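Local coordinates for protein HTH-type transcriptional regulator mcbR (Escherichia coli UMEA 3718-1, PDB 4P9F) that represses transcription of mcbA by binding its promoter region, which prevents colanic acid overproduction and mucoidy and is important for biofilm formation, at residues 86-91 with 196-201; 132-137 with 148-153. All coordinates share one frame; numbering follows the deposited sequence.

Overall arrangement
Both contacts are buried, between helices of the all-helical FCD domain, in this family the probable effector-binding domain, and their centres lie about 11 Å apart. Contact 1 joins helix 73-95 to helix 191-210, far apart in sequence, through a small set of aliphatic groups. Contact 2, nested within the chain loop that contact 1 closes, pairs the neighbouring helices 122-138 and 143-156 and is richer in aromatic and polar-ended side chains. The two meet chiefly at E87, whose carboxylate binds R133, Y137 and W153, and also where L198 and A90 pack on Y137. Other faces of the same segments border the second subunit: L86 and M89 on 86-91, and M148, Q151 and L152 on 148-153.

Contact 1: 86-91 with 196-201; sequences LELMAV and HCLAEI
E87 meets L198 through its backbone and the base of its side chain: the carbonyl O of E87 lies 3.5 Å from L198 CD2, and its CB also touches that methyl. The same carbonyl accepts the helical bond from V91 N, so its polar need is met within its own turn. Farther out, the buried carboxylate of E87 leaves the aliphatic patch to pair with R83 and R133 and to bond Y137 OH and W153 NE1. Glutamate suits this place by joining a packing stem to a multiply held charge. The CB bond of L88 does not aim at the other helix, but its CD2 reaches over to lie 3.9 Å from L198 CD2 and 4.1 Å from A199 N, the two leucine side chains passing with their ends pointing opposite ways. These helices run nearly antiparallel, at 147° with axes 10.0 Å apart, and bring together the first and last helices of the FCD bundle. V91, one turn after E87, presents CB at 3.7 Å and CG1 at 3.8 Å to L198 CD2; its beta-branching keeps this bulk close to its own helix, while the longer leucine spans the gap. Chi1 of -176° sets L198 CG anti to the backbone N, beside the carbonyl carbon; from CG, CD2 meets E87, L88 and V91. R133 and Y137 of helix 122-138 also pack against L198.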
ATOM      1  N   LEU A  86       6.811  -1.630   7.155  1.00 21.51           N
ATOM      2  CA  LEU A  86       7.276  -1.522   5.775  1.00 22.25           C
ATOM      3  C   LEU A  86       8.592  -0.770   5.663  1.00 23.61           C
ATOM      4  O   LEU A  86       9.476  -1.171   4.900  1.00 22.87           O
ATOM      5  CB  LEU A  86       6.221  -0.832   4.913  1.00 21.39           C
ATOM      6  CG  LEU A  86       4.883  -1.585   4.827  1.00 26.14           C
ATOM      7  CD1 LEU A  86       3.887  -0.921   3.850  1.00 25.91           C
ATOM      8  CD2 LEU A  86       5.095  -3.073   4.481  1.00 25.76           C
ATOM      9  N   GLU A  87       8.731   0.317   6.420  1.00 24.07           N
ATOM     10  CA  GLU A  87       9.932   1.140   6.336  1.00 21.85           C
ATOM     11  C   GLU A  87      11.149   0.434   6.969  1.00 27.44           C
ATOM     12  O   GLU A  87      12.259   0.526   6.453  1.00 25.49           O
ATOM     13  CB  GLU A  87       9.679   2.510   6.992  1.00 23.15           C
ATOM     14  CG  GLU A  87       8.649   3.364   6.198  1.00 21.92           C
ATOM     15  CD  GLU A  87       8.556   4.815   6.680  1.00 30.29           C
ATOM     16  OE1 GLU A  87       9.603   5.457   6.900  1.00 31.76           O
ATOM     17  OE2 GLU A  87       7.437   5.304   6.847  1.00 27.82           O
ATOM     18  N   LEU A  88      10.921  -0.300   8.055  1.00 26.30           N
ATOM     19  CA  LEU A  88      11.979  -1.083   8.669  1.00 27.74           C
ATOM     20  C   LEU A  88      12.411  -2.213   7.733  1.00 33.77           C
ATOM     21  O   LEU A  88      13.589  -2.565   7.661  1.00 31.69           O
ATOM     22  CB  LEU A  88      11.522  -1.645  10.015  1.00 24.48           C
ATOM     23  CG  LEU A  88      11.344  -0.604  11.131  1.00 34.77           C
ATOM     24  CD1 LEU A  88      11.069  -1.274  12.473  1.00 29.91           C
ATOM     25  CD2 LEU A  88      12.550   0.292  11.216  1.00 35.93           C
HETATM   26  N   MSE A  89      11.451  -2.785   7.018  1.00 31.32           N
HETATM   27  CA  MSE A  89      11.760  -3.811   6.020  1.00 36.46           C
HETATM   28  C   MSE A  89      12.570  -3.214   4.878  1.00 36.30           C
HETATM   29  O   MSE A  89      13.570  -3.797   4.435  1.00 28.90           O
HETATM   30  CB  MSE A  89      10.473  -4.444   5.464  1.00 32.09           C
HETATM   31  CG  MSE A  89      10.699  -5.525   4.406  1.00 33.79           C
HETATM   32 SE   MSE A  89       9.004  -6.043   3.510  0.76 45.23          SE
HETATM   33  CE  MSE A  89       7.751  -5.495   4.893  1.00 78.48           C
ATOM     34  N   ALA A  90      12.128  -2.055   4.397  1.00 23.75           N
ATOM     35  CA  ALA A  90      12.841  -1.359   3.342  1.00 28.42           C
ATOM     36  C   ALA A  90      14.275  -1.030   3.758  1.00 34.08           C
ATOM     37  O   ALA A  90      15.213  -1.269   2.998  1.00 31.24           O
ATOM     38  CB  ALA A  90      12.094  -0.069   2.938  1.00 23.72           C
ATOM     39  N   VAL A  91      14.454  -0.487   4.959  1.00 30.34           N
ATOM     40  CA  VAL A  91      15.802  -0.064   5.362  1.00 28.01           C
ATOM     41  C   VAL A  91      16.748  -1.263   5.520  1.00 30.84           C
ATOM     42  O   VAL A  91      17.915  -1.151   5.174  1.00 35.35           O
ATOM     43  CB  VAL A  91      15.777   0.786   6.677  1.00 37.18           C
ATOM     44  CG1 VAL A  91      15.578  -0.078   7.922  1.00 28.46           C
ATOM     45  CG2 VAL A  91      17.045   1.603   6.799  1.00 41.00           C
ATOM     46  N   HIS A 196      16.936   0.142  14.398  1.00 28.75           N
ATOM     47  CA  HIS A 196      16.820   0.858  15.653  1.00 27.74           C
ATOM     48  C   HIS A 196      16.822   2.390  15.447  1.00 30.49           C
ATOM     49  O   HIS A 196      15.980   3.083  16.002  1.00 32.86           O
ATOM     50  CB  HIS A 196      17.958   0.437  16.597  1.00 33.99           C
ATOM     51  CG  HIS A 196      18.025   1.239  17.861  1.00 40.46           C
ATOM     52  ND1 HIS A 196      18.727   2.421  17.956  1.00 49.50           N
ATOM     53  CD2 HIS A 196      17.475   1.029  19.082  1.00 41.42           C
ATOM     54  CE1 HIS A 196      18.608   2.907  19.180  1.00 45.94           C
ATOM     55  NE2 HIS A 196      17.853   2.079  19.880  1.00 46.81           N
ATOM     56  N   CYS A 197      17.758   2.912  14.650  1.00 29.74           N
ATOM     57  CA  CYS A 197      17.832   4.354  14.398  1.00 27.05           C
ATOM     58  C   CYS A 197      16.579   4.856  13.670  1.00 30.98           C
ATOM     59  O   CYS A 197      16.022   5.897  14.013  1.00 30.11           O
ATOM     60  CB  CYS A 197      19.098   4.707  13.592  1.00 27.90           C
ATOM     61  SG  CYS A 197      20.631   4.496  14.584  1.00 35.43           S
ATOM     62  N   LEU A 198      16.136   4.100  12.673  1.00 27.92           N
ATOM     63  CA  LEU A 198      14.960   4.494  11.922  1.00 27.37           C
ATOM     64  C   LEU A 198      13.717   4.447  12.818  1.00 29.18           C
ATOM     65  O   LEU A 198      12.867   5.327  12.739  1.00 28.04           O
ATOM     66  CB  LEU A 198      14.767   3.600  10.701  1.00 31.12           C
ATOM     67  CG  LEU A 198      13.597   3.993   9.792  1.00 32.74           C
ATOM     68  CD1 LEU A 198      13.732   5.459   9.326  1.00 27.82           C
ATOM     69  CD2 LEU A 198      13.499   3.027   8.589  1.00 32.13           C
ATOM     70  N   ALA A 199      13.616   3.435  13.675  1.00 26.79           N
ATOM     71  CA  ALA A 199      12.508   3.376  14.626  1.00 28.45           C
ATOM     72  C   ALA A 199      12.516   4.592  15.562  1.00 30.73           C
ATOM     73  O   ALA A 199      11.472   5.182  15.832  1.00 31.17           O
ATOM     74  CB  ALA A 199      12.561   2.082  15.446  1.00 27.16           C
ATOM     75  N   GLU A 200      13.704   4.972  16.030  1.00 29.19           N
ATOM     76  CA  GLU A 200      13.861   6.139  16.898  1.00 34.89           C
ATOM     77  C   GLU A 200      13.428   7.416  16.168  1.00 31.00           C
ATOM     78  O   GLU A 200      12.769   8.287  16.745  1.00 32.15           O
ATOM     79  CB  GLU A 200      15.323   6.263  17.371  1.00 40.13           C
ATOM     80  CG  GLU A 200      15.778   5.249  18.445  1.00 55.24           C
ATOM     81  CD  GLU A 200      15.459   5.673  19.878  1.00 63.32           C
ATOM     82  OE1 GLU A 200      15.934   6.749  20.297  1.00 69.54           O
ATOM     83  OE2 GLU A 200      14.772   4.922  20.602  1.00 66.01           O
ATOM     84  N   ILE A 201      13.810   7.527  14.897  1.00 25.12           N
ATOM     85  CA  ILE A 201      13.426   8.681  14.072  1.00 24.93           C
ATOM     86  C   ILE A 201      11.914   8.788  13.984  1.00 35.24           C
ATOM     87  O   ILE A 201      11.333   9.863  14.176  1.00 29.81           O
ATOM     88  CB  ILE A 201      14.037   8.585  12.650  1.00 27.74           C
ATOM     89  CG1 ILE A 201      15.558   8.814  12.723  1.00 30.63           C
ATOM     90  CG2 ILE A 201      13.395   9.610  11.694  1.00 24.61           C
ATOM     91  CD1 ILE A 201      16.277   8.557  11.433  1.00 29.51           C
TER

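Contact 2: 132-137 with 148-153; sequences FRLAIY and MIEQLW
I149 reaches the Y137 ring with two branches: CD1 lies 3.9 Å from Y137 CD2, and CG2 comes equally close to Y137 CE2. The two side chains cross at about a right angle, and the beta-branched isoleucine offers methyls to both ring carbons. That CG2 also lies 3.5 Å above the plane of the W153 ring, toward its rim, so I149 packs against both aromatics. E150 touches L134 with its stem and its end: CG lies 3.9 Å from L134 CD1, while the carboxylate rests against the other methyl, OE2 being 3.4 Å from L134 CD2; the partly exposed setting suits a charged residue. Helices 122-138 and 143-156 form an antiparallel helical hairpin of the FCD domain, their segments at 159° with axes 11.7 Å apart, a wide spacing bridged by large side chains. W153 keeps CG anti to its carbonyl carbon (chi1 -74°), and its six-membered ring extends toward helix 122-138. There CZ2 meets the edge of the Y137 ring at CE2, 3.7 Å away, while CZ3 touches L134 CD1 and CH2 touches R133 CB. The polar ends of R133, Y137 and W153 are held by E87.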
ATOM      1  N   PHE A 132      15.472  11.887   1.833  1.00 37.28           N
ATOM      2  CA  PHE A 132      16.520  11.113   2.478  1.00 32.32           C
ATOM      3  C   PHE A 132      16.068   9.662   2.676  1.00 28.74           C
ATOM      4  O   PHE A 132      16.750   8.720   2.263  1.00 35.98           O
ATOM      5  CB  PHE A 132      16.889  11.767   3.817  1.00 34.39           C
ATOM      6  CG  PHE A 132      17.918  11.009   4.627  1.00 38.72           C
ATOM      7  CD1 PHE A 132      19.275  11.120   4.336  1.00 43.01           C
ATOM      8  CD2 PHE A 132      17.528  10.214   5.694  1.00 40.49           C
ATOM      9  CE1 PHE A 132      20.229  10.433   5.081  1.00 49.00           C
ATOM     10  CE2 PHE A 132      18.478   9.523   6.461  1.00 42.96           C
ATOM     11  CZ  PHE A 132      19.830   9.631   6.150  1.00 48.94           C
ATOM     12  N   ARG A 133      14.909   9.474   3.296  1.00 27.36           N
ATOM     13  CA  ARG A 133      14.468   8.113   3.568  1.00 31.75           C
ATOM     14  C   ARG A 133      14.132   7.365   2.272  1.00 31.29           C
ATOM     15  O   ARG A 133      14.442   6.187   2.126  1.00 39.59           O
ATOM     16  CB  ARG A 133      13.256   8.088   4.505  1.00 31.22           C
ATOM     17  CG  ARG A 133      13.609   8.179   6.002  1.00 34.16           C
ATOM     18  CD  ARG A 133      12.356   7.919   6.850  1.00 40.86           C
ATOM     19  NE  ARG A 133      11.962   9.023   7.706  1.00 54.91           N
ATOM     20  CZ  ARG A 133      10.862   9.010   8.446  1.00 57.54           C
ATOM     21  NH1 ARG A 133      10.068   7.949   8.415  1.00 49.82           N
ATOM     22  NH2 ARG A 133      10.552  10.051   9.210  1.00 67.31           N
ATOM     23  N   LEU A 134      13.535   8.065   1.315  1.00 34.94           N
ATOM     24  CA  LEU A 134      13.171   7.426   0.058  1.00 35.36           C
ATOM     25  C   LEU A 134      14.401   7.002  -0.739  1.00 36.94           C
ATOM     26  O   LEU A 134      14.396   5.948  -1.361  1.00 36.29           O
ATOM     27  CB  LEU A 134      12.302   8.359  -0.777  1.00 43.86           C
ATOM     28  CG  LEU A 134      11.464   7.672  -1.851  1.00 51.30           C
ATOM     29  CD1 LEU A 134      10.655   6.548  -1.252  1.00 47.78           C
ATOM     30  CD2 LEU A 134      10.564   8.680  -2.529  1.00 55.24           C
ATOM     31  N   ALA A 135      15.458   7.812  -0.694  1.00 31.13           N
ATOM     32  CA  ALA A 135      16.712   7.465  -1.334  1.00 40.53           C
ATOM     33  C   ALA A 135      17.258   6.168  -0.749  1.00 39.59           C
ATOM     34  O   ALA A 135      17.812   5.329  -1.467  1.00 45.27           O
ATOM     35  CB  ALA A 135      17.736   8.596  -1.179  1.00 30.45           C
ATOM     36  N   ILE A 136      17.111   6.010   0.558  1.00 34.57           N
ATOM     37  CA  ILE A 136      17.510   4.770   1.200  1.00 36.02           C
ATOM     38  C   ILE A 136      16.643   3.622   0.697  1.00 40.14           C
ATOM     39  O   ILE A 136      17.157   2.608   0.210  1.00 35.24           O
ATOM     40  CB  ILE A 136      17.393   4.859   2.743  1.00 38.33           C
ATOM     41  CG1 ILE A 136      18.367   5.911   3.298  1.00 35.46           C
ATOM     42  CG2 ILE A 136      17.676   3.505   3.379  1.00 32.73           C
ATOM     43  CD1 ILE A 136      18.111   6.260   4.769  1.00 34.19           C
ATOM     44  N   TYR A 137      15.326   3.803   0.804  1.00 38.05           N
ATOM     45  CA  TYR A 137      14.378   2.726   0.535  1.00 38.95           C
ATOM     46  C   TYR A 137      14.487   2.210  -0.887  1.00 37.51           C
ATOM     47  O   TYR A 137      14.324   1.014  -1.118  1.00 33.67           O
ATOM     48  CB  TYR A 137      12.943   3.178   0.809  1.00 32.96           C
ATOM     49  CG  TYR A 137      12.692   3.622   2.228  1.00 34.09           C
ATOM     50  CD1 TYR A 137      13.555   3.265   3.257  1.00 34.89           C
ATOM     51  CD2 TYR A 137      11.588   4.405   2.538  1.00 29.24           C
ATOM     52  CE1 TYR A 137      13.326   3.674   4.559  1.00 30.77           C
ATOM     53  CE2 TYR A 137      11.348   4.816   3.833  1.00 23.64           C
ATOM     54  CZ  TYR A 137      12.223   4.449   4.843  1.00 24.92           C
ATOM     55  OH  TYR A 137      11.982   4.876   6.137  1.00 27.40           O
HETATM   56  N   MSE A 148       4.361   1.725  -1.953  1.00 24.06           N
HETATM   57  CA  MSE A 148       3.389   1.590  -0.870  1.00 22.23           C
HETATM   58  C   MSE A 148       3.744   2.515   0.302  1.00 22.27           C
HETATM   59  O   MSE A 148       2.867   3.121   0.928  1.00 22.35           O
HETATM   60  CB  MSE A 148       3.308   0.140  -0.385  1.00 23.60           C
HETATM   61  CG  MSE A 148       2.252  -0.037   0.702  1.00 27.90           C
HETATM   62 SE   MSE A 148       1.676  -1.882   0.938  0.78 38.22          SE
HETATM   63  CE  MSE A 148       1.036  -2.165  -0.876  1.00 36.99           C
ATOM     64  N   ILE A 149       5.032   2.623   0.591  1.00 25.99           N
ATOM     65  CA  ILE A 149       5.496   3.534   1.638  1.00 28.62           C
ATOM     66  C   ILE A 149       5.123   4.980   1.253  1.00 24.20           C
ATOM     67  O   ILE A 149       4.579   5.719   2.066  1.00 22.83           O
ATOM     68  CB  ILE A 149       7.024   3.388   1.883  1.00 27.95           C
ATOM     69  CG1 ILE A 149       7.333   2.016   2.523  1.00 21.65           C
ATOM     70  CG2 ILE A 149       7.558   4.535   2.775  1.00 23.03           C
ATOM     71  CD1 ILE A 149       8.849   1.696   2.628  1.00 22.14           C
ATOM     72  N   GLU A 150       5.360   5.357   0.002  1.00 22.55           N
ATOM     73  CA  GLU A 150       4.970   6.697  -0.462  1.00 23.49           C
ATOM     74  C   GLU A 150       3.468   6.910  -0.352  1.00 23.96           C
ATOM     75  O   GLU A 150       2.996   7.995   0.019  1.00 23.53           O
ATOM     76  CB  GLU A 150       5.403   6.893  -1.911  1.00 29.86           C
ATOM     77  CG  GLU A 150       6.892   7.005  -2.088  1.00 29.88           C
ATOM     78  CD  GLU A 150       7.255   7.518  -3.457  1.00 35.83           C
ATOM     79  OE1 GLU A 150       7.417   6.671  -4.350  1.00 45.05           O
ATOM     80  OE2 GLU A 150       7.344   8.750  -3.656  1.00 42.49           O
ATOM     81  N   GLN A 151       2.711   5.862  -0.660  1.00 22.70           N
ATOM     82  CA  GLN A 151       1.251   5.918  -0.571  1.00 25.69           C
ATOM     83  C   GLN A 151       0.809   6.235   0.873  1.00 30.84           C
ATOM     84  O   GLN A 151      -0.068   7.068   1.116  1.00 24.55           O
ATOM     85  CB  GLN A 151       0.677   4.587  -1.034  1.00 27.53           C
ATOM     86  CG  GLN A 151      -0.653   4.648  -1.703  1.00 41.49           C
ATOM     87  CD  GLN A 151      -1.201   3.264  -2.003  1.00 34.14           C
ATOM     88  OE1 GLN A 151      -2.329   2.954  -1.655  1.00 35.51           O
ATOM     89  NE2 GLN A 151      -0.393   2.430  -2.640  1.00 33.71           N
ATOM     90  N   LEU A 152       1.445   5.582   1.837  1.00 20.88           N
ATOM     91  CA  LEU A 152       1.091   5.790   3.242  1.00 21.54           C
ATOM     92  C   LEU A 152       1.495   7.194   3.720  1.00 22.56           C
ATOM     93  O   LEU A 152       0.802   7.801   4.530  1.00 23.11           O
ATOM     94  CB  LEU A 152       1.722   4.695   4.096  1.00 20.43           C
ATOM     95  CG  LEU A 152       1.086   3.310   3.861  1.00 26.46           C
ATOM     96  CD1 LEU A 152       1.947   2.172   4.446  1.00 21.90           C
ATOM     97  CD2 LEU A 152      -0.333   3.257   4.470  1.00 21.53           C
ATOM     98  N   TRP A 153       2.592   7.726   3.189  1.00 20.75           N
ATOM     99  CA  TRP A 153       2.985   9.101   3.493  1.00 23.95           C
ATOM    100  C   TRP A 153       1.954  10.105   2.983  1.00 23.49           C
ATOM    101  O   TRP A 153       1.723  11.148   3.602  1.00 26.02           O
ATOM    102  CB  TRP A 153       4.339   9.409   2.863  1.00 24.91           C
ATOM    103  CG  TRP A 153       5.506   8.766   3.561  1.00 30.40           C
ATOM    104  CD1 TRP A 153       5.501   8.117   4.767  1.00 30.66           C
ATOM    105  CD2 TRP A 153       6.844   8.655   3.049  1.00 38.81           C
ATOM    106  NE1 TRP A 153       6.767   7.644   5.054  1.00 29.29           N
ATOM    107  CE2 TRP A 153       7.608   7.959   4.012  1.00 36.13           C
ATOM    108  CE3 TRP A 153       7.475   9.088   1.861  1.00 36.75           C
ATOM    109  CZ2 TRP A 153       8.970   7.687   3.834  1.00 34.74           C
ATOM    110  CZ3 TRP A 153       8.831   8.817   1.685  1.00 39.07           C
ATOM    111  CH2 TRP A 153       9.564   8.129   2.671  1.00 37.39           C
TER